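Local atomic coordinates of benzoylformate Decarboxylase (Polynucleobacter necessarius, PDB entry 4K9Q), a protein that probably decarboxylates benzoylformate, using thiamine diphosphate and a magnesium ion as cofactors. Residues N199-Y204 against Q262-I267; P273-Y278 against S290-V295. All coordinates share one frame; numbering follows the deposited sequence. Where two conformers were deposited one is given.

Contact 1: residues N199-Y204 against Q262-I267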
loop_
_atom_site.group_PDB
_atom_site.type_symbol
_atom_site.label_atom_id
_atom_site.label_comp_id
_atom_site.label_asym_id
_atom_site.label_seq_id
_atom_site.Cartn_x
_atom_site.Cartn_y
_atom_site.Cartn_z
ATOM N N ASN A 199 37.646 8.886 27.341
ATOM C CA ASN A 199 37.457 10.175 26.692
ATOM C C ASN A 199 36.164 10.195 25.885
ATOM O O ASN A 199 36.197 10.238 24.655
ATOM C CB ASN A 199 38.644 10.455 25.771
ATOM C CG ASN A 199 38.785 11.924 25.431
ATOM O OD1 ASN A 199 38.122 12.784 26.021
ATOM N ND2 ASN A 199 39.667 12.225 24.486
ATOM N N PRO A 200 35.018 10.146 26.574
ATOM C CA PRO A 200 33.727 10.089 25.877
ATOM C C PRO A 200 33.425 11.382 25.122
ATOM O O PRO A 200 33.904 12.455 25.500
ATOM C CB PRO A 200 32.724 9.903 27.020
ATOM C CG PRO A 200 33.400 10.499 28.209
ATOM C CD PRO A 200 34.854 10.170 28.037
ATOM N N LEU A 201 32.652 11.267 24.048
ATOM C CA LEU A 201 32.209 12.433 23.290
ATOM C C LEU A 201 30.698 12.358 23.134
ATOM O O LEU A 201 30.148 11.293 22.859
ATOM C CB LEU A 201 32.912 12.482 21.925
ATOM C CG LEU A 201 32.483 13.546 20.902
ATOM C CD1 LEU A 201 33.670 14.025 20.057
ATOM C CD2 LEU A 201 31.373 12.990 20.012
ATOM N N LEU A 202 30.025 13.484 23.338
ATOM C CA LEU A 202 28.569 13.521 23.277
ATOM C C LEU A 202 28.086 14.133 21.971
ATOM O O LEU A 202 28.613 15.150 21.525
ATOM C CB LEU A 202 28.012 14.312 24.461
ATOM C CG LEU A 202 28.194 13.716 25.853
ATOM C CD1 LEU A 202 27.802 14.724 26.910
ATOM C CD2 LEU A 202 27.350 12.473 25.978
ATOM N N ILE A 203 27.089 13.498 21.358
ATOM C CA ILE A 203 26.424 14.054 20.183
ATOM C C ILE A 203 24.947 14.176 20.527
ATOM O O ILE A 203 24.294 13.179 20.832
ATOM C CB ILE A 203 26.601 13.163 18.945
ATOM C CG1 ILE A 203 28.091 13.016 18.612
ATOM C CG2 ILE A 203 25.820 13.743 17.744
ATOM C CD1 ILE A 203 28.356 12.084 17.450
ATOM N N TYR A 204 24.428 15.399 20.507
ATOM C CA TYR A 204 23.032 15.647 20.892
ATOM C C TYR A 204 22.174 15.980 19.670
ATOM O O TYR A 204 22.594 16.741 18.795
ATOM C CB TYR A 204 22.941 16.822 21.871
ATOM C CG TYR A 204 23.322 16.538 23.307
ATOM C CD1 TYR A 204 23.827 15.302 23.697
ATOM C CD2 TYR A 204 23.172 17.521 24.279
ATOM C CE1 TYR A 204 24.170 15.055 25.029
ATOM C CE2 TYR A 204 23.510 17.284 25.604
ATOM C CZ TYR A 204 24.007 16.054 25.972
ATOM O OH TYR A 204 24.333 15.839 27.290
ATOM N N GLN A 262 37.313 11.967 15.912
ATOM C CA GLN A 262 38.502 11.174 16.226
ATOM C C GLN A 262 39.092 11.538 17.591
ATOM O O GLN A 262 38.989 12.681 18.039
ATOM C CB GLN A 262 39.563 11.339 15.137
ATOM C CG GLN A 262 39.239 10.608 13.846
ATOM C CD GLN A 262 40.314 10.792 12.789
ATOM O OE1 GLN A 262 41.190 11.650 12.919
ATOM N NE2 GLN A 262 40.252 9.983 11.734
ATOM N N GLY A 263 39.703 10.558 18.254
ATOM C CA GLY A 263 40.374 10.804 19.518
ATOM C C GLY A 263 39.529 10.504 20.743
ATOM O O GLY A 263 39.932 10.797 21.873
ATOM N N HIS A 264 38.352 9.920 20.520
ATOM C CA HIS A 264 37.433 9.609 21.610
ATOM C C HIS A 264 37.020 8.146 21.546
ATOM O O HIS A 264 36.628 7.652 20.487
ATOM C CB HIS A 264 36.224 10.538 21.542
ATOM C CG HIS A 264 36.585 11.981 21.678
ATOM N ND1 HIS A 264 36.680 12.614 22.899
ATOM C CD2 HIS A 264 36.907 12.909 20.747
ATOM C CE1 HIS A 264 37.030 13.874 22.713
ATOM N NE2 HIS A 264 37.175 14.080 21.416
ATOM N N ASP A 265 37.126 7.445 22.671
ATOM C CA ASP A 265 36.876 6.000 22.672
ATOM C C ASP A 265 35.394 5.630 22.671
ATOM O O ASP A 265 35.009 4.585 22.149
ATOM C CB ASP A 265 37.609 5.300 23.828
ATOM C CG ASP A 265 37.261 5.871 25.196
ATOM O OD1 ASP A 265 36.763 7.014 25.277
ATOM O OD2 ASP A 265 37.511 5.169 26.201
ATOM N N LEU A 266 34.566 6.487 23.254
ATOM C CA LEU A 266 33.139 6.202 23.327
ATOM C C LEU A 266 32.349 7.368 22.744
ATOM O O LEU A 266 32.530 8.511 23.156
ATOM C CB LEU A 266 32.717 5.940 24.781
ATOM C CG LEU A 266 31.248 5.596 25.011
ATOM C CD1 LEU A 266 30.912 4.291 24.318
ATOM C CD2 LEU A 266 30.937 5.515 26.496
ATOM N N ILE A 267 31.477 7.074 21.782
ATOM C CA ILE A 267 30.623 8.111 21.191
ATOM C C ILE A 267 29.204 7.926 21.734
ATOM O O ILE A 267 28.600 6.871 21.557
ATOM C CB ILE A 267 30.598 8.028 19.647
ATOM C CG1 ILE A 267 32.023 7.968 19.075
ATOM C CG2 ILE A 267 29.826 9.206 19.054
ATOM C CD1 ILE A 267 32.920 9.074 19.550
#
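H264 lies between N199 and L201, its imidazole gripped at one edge and packed on one face. ND1 of H264 donates to the carbonyl O of N199 at 3.0 Å; the acceptor lies practically in the ring plane, whereas the donor stands well above the plane of the N199 carbonyl. A methyl of L201, CD1, sits over one face of the ring, 3.8 Å from its centroid and displaced toward the rim, a CH-pi contact in which the two side chains run at about a right angle. Histidine suits this place because it offers an N-H at its edge and a flat surface to an aliphatic neighbour. An alanine here would probably leave the carbonyl of N199 without this donor and open a gap beside CD1 of L201. The amide of N199, CG anti to its backbone N (chi1 -160°), is turned 44° from the imidazole plane, and its ND2 makes a weak bond to O of G263. The backbone N of N199 in turn donates to OD1 of D265 at 2.9 Å, while OD2 of that carboxylate takes the N-H of K198.

Beyond this polar end the chains become adjacent parallel strands of the central domain's Rossmann-like sheet, joined by L201 N to L266 O at 2.9 Å. Past that bond, the side chains of L201 and I267 lie side by side, CB to CD1 4.2 Å, and CD1 of I203 meets CG2 of I267 at 3.6 Å. Branched I267 reaches both L201 and I203, alternate residues of the neighbouring strand, and it also packs on L292 of strand 291-296.

Contact 2: residues P273-Y278 against S290-V295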
loop_
_atom_site.group_PDB
_atom_site.type_symbol
_atom_site.label_atom_id
_atom_site.label_comp_id
_atom_site.label_asym_id
_atom_site.label_seq_id
_atom_site.Cartn_x
_atom_site.Cartn_y
_atom_site.Cartn_z
ATOM N N PRO A 273 19.173 10.483 15.115
ATOM C CA PRO A 273 19.529 9.387 14.209
ATOM C C PRO A 273 21.040 9.151 14.236
ATOM O O PRO A 273 21.834 10.052 14.544
ATOM C CB PRO A 273 19.154 9.931 12.822
ATOM C CG PRO A 273 18.234 11.091 13.077
ATOM C CD PRO A 273 18.649 11.660 14.394
ATOM N N VAL A 274 21.440 7.937 13.895
ATOM C CA VAL A 274 22.851 7.629 13.744
ATOM C C VAL A 274 23.059 7.096 12.326
ATOM O O VAL A 274 22.858 5.904 12.085
ATOM C CB VAL A 274 23.304 6.583 14.807
ATOM C CG1 VAL A 274 24.704 6.033 14.500
ATOM C CG2 VAL A 274 23.294 7.200 16.188
ATOM N N PHE A 275 23.396 7.964 11.368
ATOM C CA PHE A 275 23.402 9.419 11.504
ATOM C C PHE A 275 22.657 10.008 10.312
ATOM O O PHE A 275 22.497 9.342 9.280
ATOM C CB PHE A 275 24.834 9.972 11.446
ATOM C CG PHE A 275 25.620 9.787 12.704
ATOM C CD1 PHE A 275 25.306 10.515 13.842
ATOM C CD2 PHE A 275 26.693 8.903 12.739
ATOM C CE1 PHE A 275 26.040 10.369 15.003
ATOM C CE2 PHE A 275 27.436 8.745 13.902
ATOM C CZ PHE A 275 27.109 9.475 15.033
ATOM N N ARG A 276 22.249 11.271 10.433
ATOM C CA ARG A 276 21.531 11.948 9.357
ATOM C C ARG A 276 22.522 12.495 8.330
ATOM O O ARG A 276 22.746 13.710 8.220
ATOM C CB ARG A 276 20.619 13.043 9.924
ATOM C CG ARG A 276 19.710 13.692 8.894
ATOM C CD ARG A 276 18.747 14.629 9.589
ATOM N NE ARG A 276 17.707 13.880 10.289
ATOM C CZ ARG A 276 16.944 14.400 11.247
ATOM N NH1 ARG A 276 17.120 15.662 11.616
ATOM N NH2 ARG A 276 16.015 13.657 11.831
ATOM N N TYR A 277 23.123 11.575 7.582
ATOM C CA TYR A 277 24.081 11.936 6.543
ATOM C C TYR A 277 23.380 12.553 5.340
ATOM O O TYR A 277 22.175 12.401 5.160
ATOM C CB TYR A 277 24.830 10.697 6.074
ATOM C CG TYR A 277 25.666 9.989 7.115
ATOM C CD1 TYR A 277 26.724 10.629 7.747
ATOM C CD2 TYR A 277 25.435 8.643 7.415
ATOM C CE1 TYR A 277 27.512 9.952 8.676
ATOM C CE2 TYR A 277 26.222 7.964 8.338
ATOM C CZ TYR A 277 27.260 8.624 8.958
ATOM O OH TYR A 277 28.050 7.950 9.866
ATOM N N TYR A 278 24.143 13.234 4.495
ATOM C CA TYR A 278 23.562 13.815 3.289
ATOM C C TYR A 278 24.445 13.535 2.065
ATOM O O TYR A 278 24.115 12.663 1.259
ATOM C CB TYR A 278 23.272 15.310 3.486
ATOM C CG TYR A 278 22.625 15.987 2.298
ATOM C CD1 TYR A 278 21.952 15.246 1.328
ATOM C CD2 TYR A 278 22.688 17.362 2.149
ATOM C CE1 TYR A 278 21.366 15.868 0.233
ATOM C CE2 TYR A 278 22.098 17.995 1.066
ATOM C CZ TYR A 278 21.441 17.241 0.111
ATOM O OH TYR A 278 20.854 17.869 -0.971
ATOM N N SER A 290 36.836 2.914 18.477
ATOM C CA SER A 290 35.738 3.467 19.264
ATOM C C SER A 290 34.490 2.596 19.175
ATOM O O SER A 290 34.406 1.677 18.350
ATOM C CB SER A 290 35.415 4.901 18.830
ATOM O OG SER A 290 34.948 4.937 17.496
ATOM N N THR A 291 33.538 2.869 20.056
ATOM C CA THR A 291 32.232 2.214 20.026
ATOM C C THR A 291 31.205 3.308 20.271
ATOM O O THR A 291 31.563 4.412 20.693
ATOM C CB THR A 291 32.086 1.111 21.088
ATOM O OG1 THR A 291 32.126 1.688 22.398
ATOM C CG2 THR A 291 33.206 0.073 20.940
ATOM N N LEU A 292 29.941 3.013 20.001
ATOM C CA LEU A 292 28.898 4.034 20.064
ATOM C C LEU A 292 27.668 3.580 20.848
ATOM O O LEU A 292 27.252 2.419 20.757
ATOM C CB LEU A 292 28.501 4.453 18.640
ATOM C CG LEU A 292 27.412 5.516 18.450
ATOM C CD1 LEU A 292 27.674 6.367 17.191
ATOM C CD2 LEU A 292 26.047 4.851 18.375
ATOM N N LEU A 293 27.091 4.514 21.609
ATOM C CA LEU A 293 25.792 4.308 22.245
ATOM C C LEU A 293 24.804 5.274 21.602
ATOM O O LEU A 293 25.176 6.404 21.269
ATOM C CB LEU A 293 25.863 4.599 23.746
ATOM C CG LEU A 293 26.931 3.832 24.524
ATOM C CD1 LEU A 293 26.962 4.281 25.972
ATOM C CD2 LEU A 293 26.671 2.346 24.428
ATOM N N GLN A 294 23.556 4.831 21.434
ATOM C CA GLN A 294 22.496 5.673 20.864
ATOM C C GLN A 294 21.227 5.632 21.720
ATOM O O GLN A 294 20.790 4.559 22.120
ATOM C CB GLN A 294 22.132 5.199 19.448
ATOM C CG GLN A 294 21.071 6.087 18.775
ATOM C CD GLN A 294 20.541 5.516 17.472
ATOM O OE1 GLN A 294 20.790 4.359 17.139
ATOM N NE2 GLN A 294 19.813 6.339 16.718
ATOM N N VAL A 295 20.634 6.796 21.981
ATOM C CA VAL A 295 19.297 6.891 22.578
ATOM C C VAL A 295 18.428 7.683 21.610
ATOM O O VAL A 295 18.829 8.766 21.173
ATOM C CB VAL A 295 19.333 7.655 23.923
ATOM C CG1 VAL A 295 17.914 7.957 24.433
ATOM C CG2 VAL A 295 20.134 6.880 24.964
#
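The F275 phenyl ring has CG1 of its own neighbour V274 over one face, 3.8 Å above the plane and offset toward the rim, and it meets L292 obliquely through its far end: CZ lies 3.8 Å from CD1 of L292. The two side chains reach toward each other tip to tip. A second flat group, the ring of Y277, takes CB of F275 over one face, again toward its rim. A cis peptide bond precedes F275, joining it to V274.

V274 carries most of the contact from the loop. Its two methyls divide the work: CG1, anti to the backbone N (chi1 169°), approaches CD1 of L292 at 4.0 Å, while CG2 lies against the amide end of Q294, 3.5 Å from CD. The V274 and Q294 side chains slide past each other in opposite directions, which brings the aliphatic part of the glutamine alongside the valine, CG to CG2 being 3.6 Å. Glutamine suits this buried position because its methylenes can pack against valine while its amide finds a polar partner: NE2 donates to the carbonyl O of A272, just before the loop segment. Valine is compact and branched, able to touch two strand residues at once.

Residues 273-278 belong to the irregular connection between strands 266-270 and 291-296. V274, F275 and L292 all pack on V269 of strand 266-270, and F275 also rests on L257 of helix 254-260. L293, pointing the other way from strand 291-296, packs on helix 184-196, while Y277 and Y278 lead the loop to the second subunit.

How the contacts relate
The two contacts follow one another along the chain, 199-204 and 262-267 being complete before 273-278 and 290-295 begin, and their centres are about 11 Å apart. All four segments lie in the central domain. Strands 201-204, 266-270 and 291-296 are consecutive neighbours in its six-stranded parallel sheet, so contact 1 joins the first pair and contact 2 sets the loop that follows strand 266-270 against strand 291-296. The segments also meet directly: I267 is probably hydrogen-bonded through its N to T291 O and through its O to L293 N. One sheet therefore continues from contact 1 to contact 2, away from the thiamine diphosphate and magnesium sites.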